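PDB 6K4E: putative serine phosphatase from Pseudomonas aeruginosa, which is probably a metal-dependent PP2C-type protein phosphatase of the SiaABC threonine phosphorylation pathway, which controls biofilm formation in response to carbon availability. Local coordinates for residues 98-103 with 130-135; 183-188 with 296-301; 230-235 with 267-272. One frame throughout, in Å; residues are numbered along the deposited sequence.

Contact 1: residues 98-103 with 130-135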
loop_
_atom_site.group_PDB
_atom_site.type_symbol
_atom_site.label_atom_id
_atom_site.label_comp_id
_atom_site.label_asym_id
_atom_site.label_seq_id
_atom_site.Cartn_x
_atom_site.Cartn_y
_atom_site.Cartn_z
ATOM N N VAL B 98 6.214 -4.463 12.677
ATOM C CA VAL B 98 6.874 -5.514 11.924
ATOM C C VAL B 98 7.498 -6.495 12.904
ATOM O O VAL B 98 7.719 -6.174 14.067
ATOM C CB VAL B 98 7.922 -4.921 10.921
ATOM C CG1 VAL B 98 7.233 -4.136 9.803
ATOM C CG2 VAL B 98 8.967 -4.040 11.620
ATOM N N TYR B 99 7.809 -7.669 12.417
ATOM C CA TYR B 99 8.457 -8.720 13.186
ATOM C C TYR B 99 8.987 -9.717 12.183
ATOM O O TYR B 99 8.297 -10.035 11.219
ATOM C CB TYR B 99 7.457 -9.429 14.109
ATOM C CG TYR B 99 8.079 -10.608 14.822
ATOM C CD1 TYR B 99 9.050 -10.422 15.806
ATOM C CD2 TYR B 99 7.680 -11.906 14.539
ATOM C CE1 TYR B 99 9.623 -11.501 16.469
ATOM C CE2 TYR B 99 8.250 -12.994 15.200
ATOM C CZ TYR B 99 9.221 -12.782 16.167
ATOM O OH TYR B 99 9.809 -13.821 16.831
ATOM N N ARG B 100 10.215 -10.184 12.399
ATOM C CA ARG B 100 10.887 -11.184 11.576
ATOM C C ARG B 100 11.773 -12.060 12.476
ATOM O O ARG B 100 12.815 -11.603 12.945
ATOM C CB ARG B 100 11.707 -10.498 10.472
ATOM C CG ARG B 100 12.463 -11.468 9.538
ATOM C CD ARG B 100 11.546 -12.239 8.591
ATOM N NE ARG B 100 10.892 -11.338 7.635
ATOM C CZ ARG B 100 11.304 -11.104 6.397
ATOM N NH1 ARG B 100 12.347 -11.758 5.902
ATOM N NH2 ARG B 100 10.683 -10.212 5.647
ATOM N N GLU B 101 11.354 -13.300 12.704
ATOM C CA GLU B 101 12.108 -14.257 13.500
ATOM C C GLU B 101 13.272 -14.854 12.712
ATOM O O GLU B 101 13.115 -15.250 11.563
ATOM C CB GLU B 101 11.201 -15.394 13.988
ATOM C CG GLU B 101 11.855 -16.257 15.058
ATOM C CD GLU B 101 11.494 -17.735 15.096
ATOM O OE1 GLU B 101 10.853 -18.236 14.143
ATOM O OE2 GLU B 101 11.880 -18.399 16.085
ATOM N N GLN B 102 14.433 -14.956 13.364
ATOM C CA GLN B 102 15.608 -15.625 12.823
ATOM C C GLN B 102 15.992 -16.725 13.807
ATOM O O GLN B 102 15.414 -16.798 14.887
ATOM C CB GLN B 102 16.765 -14.638 12.615
ATOM C CG GLN B 102 16.505 -13.576 11.551
ATOM C CD GLN B 102 16.411 -14.080 10.117
ATOM O OE1 GLN B 102 15.900 -13.378 9.259
ATOM N NE2 GLN B 102 16.906 -15.292 9.790
ATOM N N ALA B 103 16.945 -17.578 13.459
ATOM C CA ALA B 103 17.364 -18.645 14.372
ATOM C C ALA B 103 18.127 -18.088 15.596
ATOM O O ALA B 103 17.949 -18.577 16.718
ATOM C CB ALA B 103 18.238 -19.640 13.624
ATOM N N ALA B 130 7.975 -1.841 1.400
ATOM C CA ALA B 130 9.303 -1.198 1.468
ATOM C C ALA B 130 10.176 -1.837 2.587
ATOM O O ALA B 130 11.379 -1.983 2.399
ATOM C CB ALA B 130 9.153 0.296 1.739
ATOM N N ILE B 131 9.576 -2.253 3.708
ATOM C CA ILE B 131 10.337 -2.873 4.805
ATOM C C ILE B 131 10.779 -4.298 4.406
ATOM O O ILE B 131 11.938 -4.666 4.649
ATOM C CB ILE B 131 9.608 -2.771 6.191
ATOM C CG1 ILE B 131 9.850 -1.371 6.776
ATOM C CG2 ILE B 131 10.078 -3.859 7.204
ATOM C CD1 ILE B 131 9.012 -0.981 7.944
ATOM N N ASP B 132 9.890 -5.054 3.718
ATOM C CA ASP B 132 10.177 -6.402 3.211
ATOM C C ASP B 132 11.330 -6.364 2.220
ATOM O O ASP B 132 12.235 -7.192 2.311
ATOM C CB ASP B 132 8.919 -7.001 2.540
ATOM C CG ASP B 132 7.868 -7.452 3.533
ATOM O OD1 ASP B 132 7.864 -6.936 4.676
ATOM O OD2 ASP B 132 7.039 -8.293 3.169
ATOM N N HIS B 133 11.303 -5.396 1.284
ATOM C CA HIS B 133 12.378 -5.194 0.306
ATOM C C HIS B 133 13.701 -4.958 1.047
ATOM O O HIS B 133 14.681 -5.635 0.764
ATOM C CB HIS B 133 12.074 -4.005 -0.633
ATOM C CG HIS B 133 13.276 -3.516 -1.383
ATOM N ND1 HIS B 133 13.634 -4.056 -2.609
ATOM C CD2 HIS B 133 14.193 -2.578 -1.034
ATOM C CE1 HIS B 133 14.744 -3.427 -2.970
ATOM N NE2 HIS B 133 15.122 -2.534 -2.051
ATOM N N ALA B 134 13.713 -3.999 1.988
ATOM C CA ALA B 134 14.889 -3.630 2.777
ATOM C C ALA B 134 15.473 -4.823 3.543
ATOM O O ALA B 134 16.681 -5.032 3.462
ATOM C CB ALA B 134 14.549 -2.486 3.717
ATOM N N ILE B 135 14.616 -5.634 4.226
ATOM C CA ILE B 135 15.039 -6.838 4.972
ATOM C C ILE B 135 15.721 -7.827 4.010
ATOM O O ILE B 135 16.741 -8.405 4.357
ATOM C CB ILE B 135 13.880 -7.500 5.784
ATOM C CG1 ILE B 135 13.346 -6.563 6.872
ATOM C CG2 ILE B 135 14.310 -8.873 6.396
ATOM C CD1 ILE B 135 11.979 -7.067 7.545
HETATM O O HOH W 1 12.166 -9.919 3.054
#

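Contact 2: residues 183-188 with 296-301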
loop_
_atom_site.group_PDB
_atom_site.type_symbol
_atom_site.label_atom_id
_atom_site.label_comp_id
_atom_site.label_asym_id
_atom_site.label_seq_id
_atom_site.Cartn_x
_atom_site.Cartn_y
_atom_site.Cartn_z
ATOM N N ARG B 183 23.844 -12.015 22.872
ATOM C CA ARG B 183 23.270 -11.255 23.975
ATOM C C ARG B 183 23.484 -9.749 23.817
ATOM O O ARG B 183 24.120 -9.111 24.657
ATOM C CB ARG B 183 23.744 -11.778 25.344
ATOM C CG ARG B 183 22.603 -12.406 26.123
ATOM C CD ARG B 183 22.806 -13.879 26.383
ATOM N NE ARG B 183 22.329 -14.228 27.721
ATOM C CZ ARG B 183 22.066 -15.466 28.127
ATOM N NH1 ARG B 183 22.224 -16.491 27.299
ATOM N NH2 ARG B 183 21.631 -15.687 29.364
ATOM N N GLN B 184 22.983 -9.189 22.692
ATOM C CA GLN B 184 23.067 -7.752 22.462
ATOM C C GLN B 184 21.980 -7.308 21.521
ATOM O O GLN B 184 21.465 -8.084 20.727
ATOM C CB GLN B 184 24.481 -7.236 22.090
ATOM C CG GLN B 184 24.966 -7.358 20.667
ATOM C CD GLN B 184 26.197 -6.487 20.487
ATOM O OE1 GLN B 184 26.272 -5.635 19.597
ATOM N NE2 GLN B 184 27.172 -6.641 21.363
ATOM N N LEU B 185 21.570 -6.068 21.688
ATOM C CA LEU B 185 20.462 -5.472 20.960
ATOM C C LEU B 185 20.973 -4.319 20.111
ATOM O O LEU B 185 21.842 -3.572 20.560
ATOM C CB LEU B 185 19.496 -4.959 22.046
ATOM C CG LEU B 185 18.165 -4.380 21.671
ATOM C CD1 LEU B 185 17.109 -4.812 22.681
ATOM C CD2 LEU B 185 18.236 -2.853 21.609
ATOM N N ALA B 186 20.436 -4.178 18.879
ATOM C CA ALA B 186 20.796 -3.049 18.034
ATOM C C ALA B 186 19.507 -2.302 17.765
ATOM O O ALA B 186 18.520 -2.927 17.406
ATOM C CB ALA B 186 21.426 -3.532 16.732
ATOM N N PHE B 187 19.486 -0.998 18.002
ATOM C CA PHE B 187 18.297 -0.179 17.773
ATOM C C PHE B 187 18.607 1.007 16.870
ATOM O O PHE B 187 19.642 1.644 17.016
ATOM C CB PHE B 187 17.699 0.328 19.126
ATOM C CG PHE B 187 16.724 1.488 18.985
ATOM C CD1 PHE B 187 15.461 1.301 18.417
ATOM C CD2 PHE B 187 17.092 2.773 19.355
ATOM C CE1 PHE B 187 14.595 2.389 18.224
ATOM C CE2 PHE B 187 16.217 3.845 19.175
ATOM C CZ PHE B 187 14.979 3.644 18.631
ATOM N N ALA B 188 17.697 1.320 15.959
ATOM C CA ALA B 188 17.803 2.518 15.117
ATOM C C ALA B 188 16.407 3.069 14.945
ATOM O O ALA B 188 15.491 2.313 14.663
ATOM C CB ALA B 188 18.433 2.197 13.770
ATOM N N LEU B 296 4.414 -1.983 21.064
ATOM C CA LEU B 296 4.931 -3.322 20.859
ATOM C C LEU B 296 6.003 -3.547 21.905
ATOM O O LEU B 296 6.975 -2.791 21.996
ATOM C CB LEU B 296 5.457 -3.522 19.421
ATOM C CG LEU B 296 5.888 -4.936 19.001
ATOM C CD1 LEU B 296 4.942 -6.017 19.528
ATOM C CD2 LEU B 296 6.073 -5.017 17.504
ATOM N N SER B 297 5.752 -4.530 22.774
ATOM C CA SER B 297 6.657 -4.832 23.859
ATOM C C SER B 297 7.174 -6.214 23.699
ATOM O O SER B 297 6.479 -7.054 23.153
ATOM C CB SER B 297 5.965 -4.655 25.206
ATOM O OG SER B 297 6.808 -4.972 26.302
ATOM N N PHE B 298 8.415 -6.430 24.147
ATOM C CA PHE B 298 9.169 -7.685 24.091
ATOM C C PHE B 298 10.127 -7.778 25.263
ATOM O O PHE B 298 10.560 -6.762 25.787
ATOM C CB PHE B 298 9.894 -7.825 22.749
ATOM C CG PHE B 298 10.879 -6.734 22.391
ATOM C CD1 PHE B 298 10.445 -5.524 21.854
ATOM C CD2 PHE B 298 12.239 -6.936 22.531
ATOM C CE1 PHE B 298 11.367 -4.523 21.490
ATOM C CE2 PHE B 298 13.151 -5.935 22.174
ATOM C CZ PHE B 298 12.715 -4.738 21.641
ATOM N N ARG B 299 10.406 -8.989 25.730
ATOM C CA ARG B 299 11.248 -9.160 26.900
ATOM C C ARG B 299 12.324 -10.209 26.672
ATOM O O ARG B 299 12.063 -11.221 26.023
ATOM C CB ARG B 299 10.356 -9.524 28.106
ATOM C CG ARG B 299 11.105 -9.928 29.361
ATOM C CD ARG B 299 10.194 -9.949 30.541
ATOM N NE ARG B 299 10.809 -10.626 31.678
ATOM C CZ ARG B 299 11.198 -10.022 32.793
ATOM N NH1 ARG B 299 11.062 -8.706 32.925
ATOM N NH2 ARG B 299 11.730 -10.723 33.784
ATOM N N PHE B 300 13.537 -9.959 27.214
ATOM C CA PHE B 300 14.627 -10.923 27.157
ATOM C C PHE B 300 14.747 -11.635 28.493
ATOM O O PHE B 300 14.783 -10.991 29.540
ATOM C CB PHE B 300 15.975 -10.319 26.690
ATOM C CG PHE B 300 17.029 -11.393 26.481
ATOM C CD1 PHE B 300 16.944 -12.277 25.405
ATOM C CD2 PHE B 300 18.054 -11.574 27.408
ATOM C CE1 PHE B 300 17.876 -13.307 25.249
ATOM C CE2 PHE B 300 18.984 -12.606 27.252
ATOM C CZ PHE B 300 18.893 -13.464 26.174
ATOM N N ASP B 301 14.744 -12.979 28.430
ATOM C CA ASP B 301 14.812 -13.966 29.515
ATOM C C ASP B 301 14.010 -13.579 30.760
ATOM O O ASP B 301 12.793 -13.758 30.774
ATOM C CB ASP B 301 16.265 -14.308 29.867
ATOM C CG ASP B 301 16.845 -15.473 29.078
ATOM O OD1 ASP B 301 16.553 -15.575 27.864
ATOM O OD2 ASP B 301 17.607 -16.273 29.673
#

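Contact 3: residues 230-235 with 267-272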
loop_
_atom_site.group_PDB
_atom_site.type_symbol
_atom_site.label_atom_id
_atom_site.label_comp_id
_atom_site.label_asym_id
_atom_site.label_seq_id
_atom_site.Cartn_x
_atom_site.Cartn_y
_atom_site.Cartn_z
ATOM N N GLY B 230 15.806 -10.025 32.509
ATOM C CA GLY B 230 14.977 -9.300 33.472
ATOM C C GLY B 230 14.573 -7.914 33.004
ATOM O O GLY B 230 14.044 -7.116 33.782
ATOM N N TRP B 231 14.788 -7.642 31.706
ATOM C CA TRP B 231 14.464 -6.376 31.057
ATOM C C TRP B 231 13.329 -6.511 30.080
ATOM O O TRP B 231 13.310 -7.425 29.245
ATOM C CB TRP B 231 15.724 -5.784 30.354
ATOM C CG TRP B 231 16.718 -5.213 31.316
ATOM C CD1 TRP B 231 17.586 -5.907 32.111
ATOM C CD2 TRP B 231 16.899 -3.829 31.628
ATOM N NE1 TRP B 231 18.305 -5.039 32.891
ATOM C CE2 TRP B 231 17.913 -3.752 32.607
ATOM C CE3 TRP B 231 16.299 -2.631 31.168
ATOM C CZ2 TRP B 231 18.342 -2.530 33.137
ATOM C CZ3 TRP B 231 16.719 -1.419 31.697
ATOM C CH2 TRP B 231 17.725 -1.374 32.671
ATOM N N THR B 232 12.386 -5.560 30.153
ATOM C CA THR B 232 11.255 -5.476 29.224
ATOM C C THR B 232 11.526 -4.257 28.357
ATOM O O THR B 232 11.986 -3.236 28.867
ATOM C CB THR B 232 9.887 -5.440 29.960
ATOM O OG1 THR B 232 9.843 -6.510 30.898
ATOM C CG2 THR B 232 8.725 -5.616 29.013
ATOM N N PHE B 233 11.313 -4.396 27.049
ATOM C CA PHE B 233 11.553 -3.363 26.051
ATOM C C PHE B 233 10.229 -2.925 25.493
ATOM O O PHE B 233 9.273 -3.700 25.528
ATOM C CB PHE B 233 12.489 -3.866 24.929
ATOM C CG PHE B 233 13.871 -4.231 25.419
ATOM C CD1 PHE B 233 14.141 -5.507 25.900
ATOM C CD2 PHE B 233 14.881 -3.277 25.477
ATOM C CE1 PHE B 233 15.397 -5.829 26.408
ATOM C CE2 PHE B 233 16.144 -3.602 25.992
ATOM C CZ PHE B 233 16.393 -4.882 26.435
ATOM N N TYR B 234 10.138 -1.639 25.087
ATOM C CA TYR B 234 8.884 -1.059 24.643
ATOM C C TYR B 234 9.119 -0.157 23.489
ATOM O O TYR B 234 9.930 0.760 23.567
ATOM C CB TYR B 234 8.222 -0.228 25.760
ATOM C CG TYR B 234 8.029 -0.969 27.053
ATOM C CD1 TYR B 234 9.042 -1.015 28.009
ATOM C CD2 TYR B 234 6.827 -1.626 27.333
ATOM C CE1 TYR B 234 8.862 -1.693 29.214
ATOM C CE2 TYR B 234 6.657 -2.345 28.514
ATOM C CZ TYR B 234 7.667 -2.348 29.456
ATOM O OH TYR B 234 7.496 -3.033 30.611
ATOM N N LEU B 235 8.366 -0.401 22.419
ATOM C CA LEU B 235 8.412 0.381 21.201
ATOM C C LEU B 235 7.036 0.964 21.049
ATOM O O LEU B 235 6.108 0.232 20.756
ATOM C CB LEU B 235 8.763 -0.524 20.000
ATOM C CG LEU B 235 10.247 -0.837 19.822
ATOM C CD1 LEU B 235 10.455 -1.919 18.759
ATOM C CD2 LEU B 235 11.054 0.419 19.447
ATOM N N GLN B 267 6.324 -7.295 35.602
ATOM C CA GLN B 267 5.087 -8.088 35.551
ATOM C C GLN B 267 4.927 -8.923 34.260
ATOM O O GLN B 267 5.466 -8.525 33.211
ATOM C CB GLN B 267 3.863 -7.160 35.714
ATOM C CG GLN B 267 3.769 -6.384 37.063
ATOM C CD GLN B 267 3.968 -7.267 38.250
ATOM O OE1 GLN B 267 3.094 -8.045 38.652
ATOM N NE2 GLN B 267 5.156 -7.222 38.782
ATOM N N PRO B 268 4.127 -10.037 34.282
ATOM C CA PRO B 268 3.885 -10.776 33.024
ATOM C C PRO B 268 3.325 -9.816 31.974
ATOM O O PRO B 268 2.490 -8.980 32.307
ATOM C CB PRO B 268 2.862 -11.824 33.439
ATOM C CG PRO B 268 3.151 -12.040 34.917
ATOM C CD PRO B 268 3.411 -10.670 35.419
ATOM N N LEU B 269 3.831 -9.889 30.718
ATOM C CA LEU B 269 3.464 -8.975 29.627
ATOM C C LEU B 269 1.954 -8.980 29.301
ATOM O O LEU B 269 1.422 -7.886 29.068
ATOM C CB LEU B 269 4.336 -9.182 28.381
ATOM C CG LEU B 269 5.653 -8.382 28.399
ATOM C CD1 LEU B 269 6.672 -8.987 29.353
ATOM C CD2 LEU B 269 6.260 -8.280 27.036
ATOM N N PRO B 270 1.202 -10.110 29.401
ATOM C CA PRO B 270 -0.259 -10.030 29.185
ATOM C C PRO B 270 -0.924 -9.147 30.250
ATOM O O PRO B 270 -1.885 -8.458 29.934
ATOM C CB PRO B 270 -0.723 -11.479 29.325
ATOM C CG PRO B 270 0.471 -12.276 29.038
ATOM C CD PRO B 270 1.598 -11.505 29.657
ATOM N N GLU B 271 -0.359 -9.114 31.482
ATOM C CA GLU B 271 -0.864 -8.265 32.555
ATOM C C GLU B 271 -0.502 -6.811 32.344
ATOM O O GLU B 271 -1.322 -5.939 32.656
ATOM C CB GLU B 271 -0.417 -8.779 33.919
ATOM C CG GLU B 271 -0.953 -10.175 34.224
ATOM C CD GLU B 271 -0.357 -10.813 35.471
ATOM O OE1 GLU B 271 0.183 -10.076 36.328
ATOM O OE2 GLU B 271 -0.464 -12.050 35.614
ATOM N N GLN B 272 0.728 -6.539 31.813
ATOM C CA GLN B 272 1.203 -5.189 31.513
ATOM C C GLN B 272 0.323 -4.545 30.481
ATOM O O GLN B 272 -0.137 -3.438 30.695
ATOM C CB GLN B 272 2.646 -5.202 31.022
ATOM C CG GLN B 272 3.664 -5.656 32.056
ATOM C CD GLN B 272 5.047 -5.314 31.542
ATOM O OE1 GLN B 272 5.254 -4.254 30.953
ATOM N NE2 GLN B 272 6.015 -6.188 31.750
#

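Contact 1: residues 98-103 with 130-135
Val98 and Arg100 turn from strand 98-101 onto Ile131 and Ile135 of helix 130-135, the two short segments running at 29° to each other with their axes 10.7 Å apart at closest approach. This is the helix-on-sheet layer of the PP2C alpha-beta-beta-alpha sandwich, here on the outermost strand of its sheet within the chain. Residues two apart on the strand thus meet residues one turn apart on the helix. At the inner end the contact is purely apolar: CG1 of Val98 crosses the Ile131 side chain, 3.9 Å from its CG2 and 4.1 Å from its CD1. Ile131 and Ile135 also touch Val111 and Leu107, respectively, of the adjoining strand 105-113, which widens the apolar seam. Toward the outer end Arg100 takes over. Its CG lies anti to the backbone N (chi1 -180°), and bends at the next two torsions lay the guanidinium over Ile135, whose CG2 sits beneath one face, displaced toward the rim and 3.5 Å from NH1. The charge of Asp132 is near but mainly engaged elsewhere: OD1 stays 4.4 Å from Arg100 NH2, beyond salt-bridge range, and pairs with Arg128. Met157 of the second subunit packs on Asp132. Strand and helix are instead joined through a water in the guanidinium plane, which accepts from Arg100 NH2 at 3.0 Å and donates to the backbone O of Asp132 at 2.8 Å.

Contact 2: residues 183-188 with 296-301
Leu185 and Phe298 make the apolar half of this contact, and Arg183 with Phe300 the mixed half; no hydrogen bond joins the two segments. The leucine meets the phenylalanine at the rim of its ring: Leu185 CD1 lies near the ring plane, 4.1 Å from Phe298 CE2, the two side chains passing at a slant. The Phe298 ring also meets that of Phe233 on the neighbouring strand at a small interplanar angle. Val176, on strand 171-179 beside Leu185 in the same sheet, touches both Leu185 and Phe298.

These residues face each other across the two sheets of the PP2C beta sandwich, strand 184-190 belonging to one and strand 293-300 to the other; the touching parts run nearly antiparallel, 164° apart.

The contact between arginine and ring lies at the outer end. Arg183 passes the edge of Phe300 with its chain as well as its charged group: CG is 3.8 Å and NE 3.7 Å from Phe300 CE2. The guanidinium and ring planes stand 71° apart, so the ring presents its rim, with CZ over one guanidinium face. Arg183 sits in what fits a G1 beta bulge, it and Gln184 both facing Asp179.

Charge contributes loosely. Asp301 OD2 lies 4.1 Å from Arg183 NH2 but well out of the guanidinium plane, and no N-H points at it. The carboxylate belongs to the last residue of the chain and is poorly ordered, while Arg183 also touches a crystal neighbour.

Contact 3: residues 230-235 with 267-272
The ring of Tyr234 receives Gln272 at its edge: the amide oxygen OE1 lies in the ring plane, beside the hydroxyl, and the ring and amide planes are turned 49° from each other. The hydroxyl donates to that oxygen over a short 2.6 Å between Tyr234 OH and Gln272 OE1, approaching from a little outside the carbonyl plane with a C=O...donor angle of 128°. The other end of the same amide is also held. Gln272 NE2 donates to Gln267 O at 2.8 Å, almost perfectly straight at 176°, with the acceptor lying in the amide plane. Gripped at both oxygen and nitrogen, the amide has its rotation fixed, and each end of this buried group has a hydrogen-bond partner. Its chain, extended beyond CG, carries it across from the first turn of helix 269-284 to the strand. Pro268 occupies the N-cap position of that helix. Its O accepts from Gln272 N at 3.1 Å, while the glutamine side chain reaches back past the cap to the residue before it.

Apolar contact fills in beside the amide. Thr232 and Leu269 meet tip to tip, with Thr232 CG2 4.0 Å from Leu269 CD1 and 4.1 Å from Leu269 CD2; the same methyl is 3.9 Å from Gln272 NE2. The hydroxyl of Thr232 is engaged by Ala265 O and Arg299 NH1.

In the PP2C sandwich this is the helical layer over the sheet that holds strands 82-87, 293-300 and 231-236. Phe83 of strand 82-87 touches Tyr234, Leu269 and Gln272, and Ser297 of strand 293-300, which lies between the other two, packs against Thr232, Tyr234 and Leu269.

In the fold
The three contacts cut through the sandwich layer by layer: contact 1 joins a helix to one sheet, contact 2 spans the two sheets, and contact 3 joins the other sheet to its helix. Contacts 1 and 2 touch where Val98 O lies 4.0 Å from Leu296 CD2. Contacts 2 and 3, with centres 11 Å apart, share neighbouring strands, and Phe233 N lies 2.8 Å from Phe298 O in a probable hydrogen bond. Contacts 1 and 3 do not touch, their centres being about 23 Å apart. One magnesium ion lies about 14 Å from the Ile131 side chain; Asp112, shared by two magnesium sites, is on strand 105-113, Asp238 lies two residues beyond strand 231-236 and Asp291 two before strand 293-300.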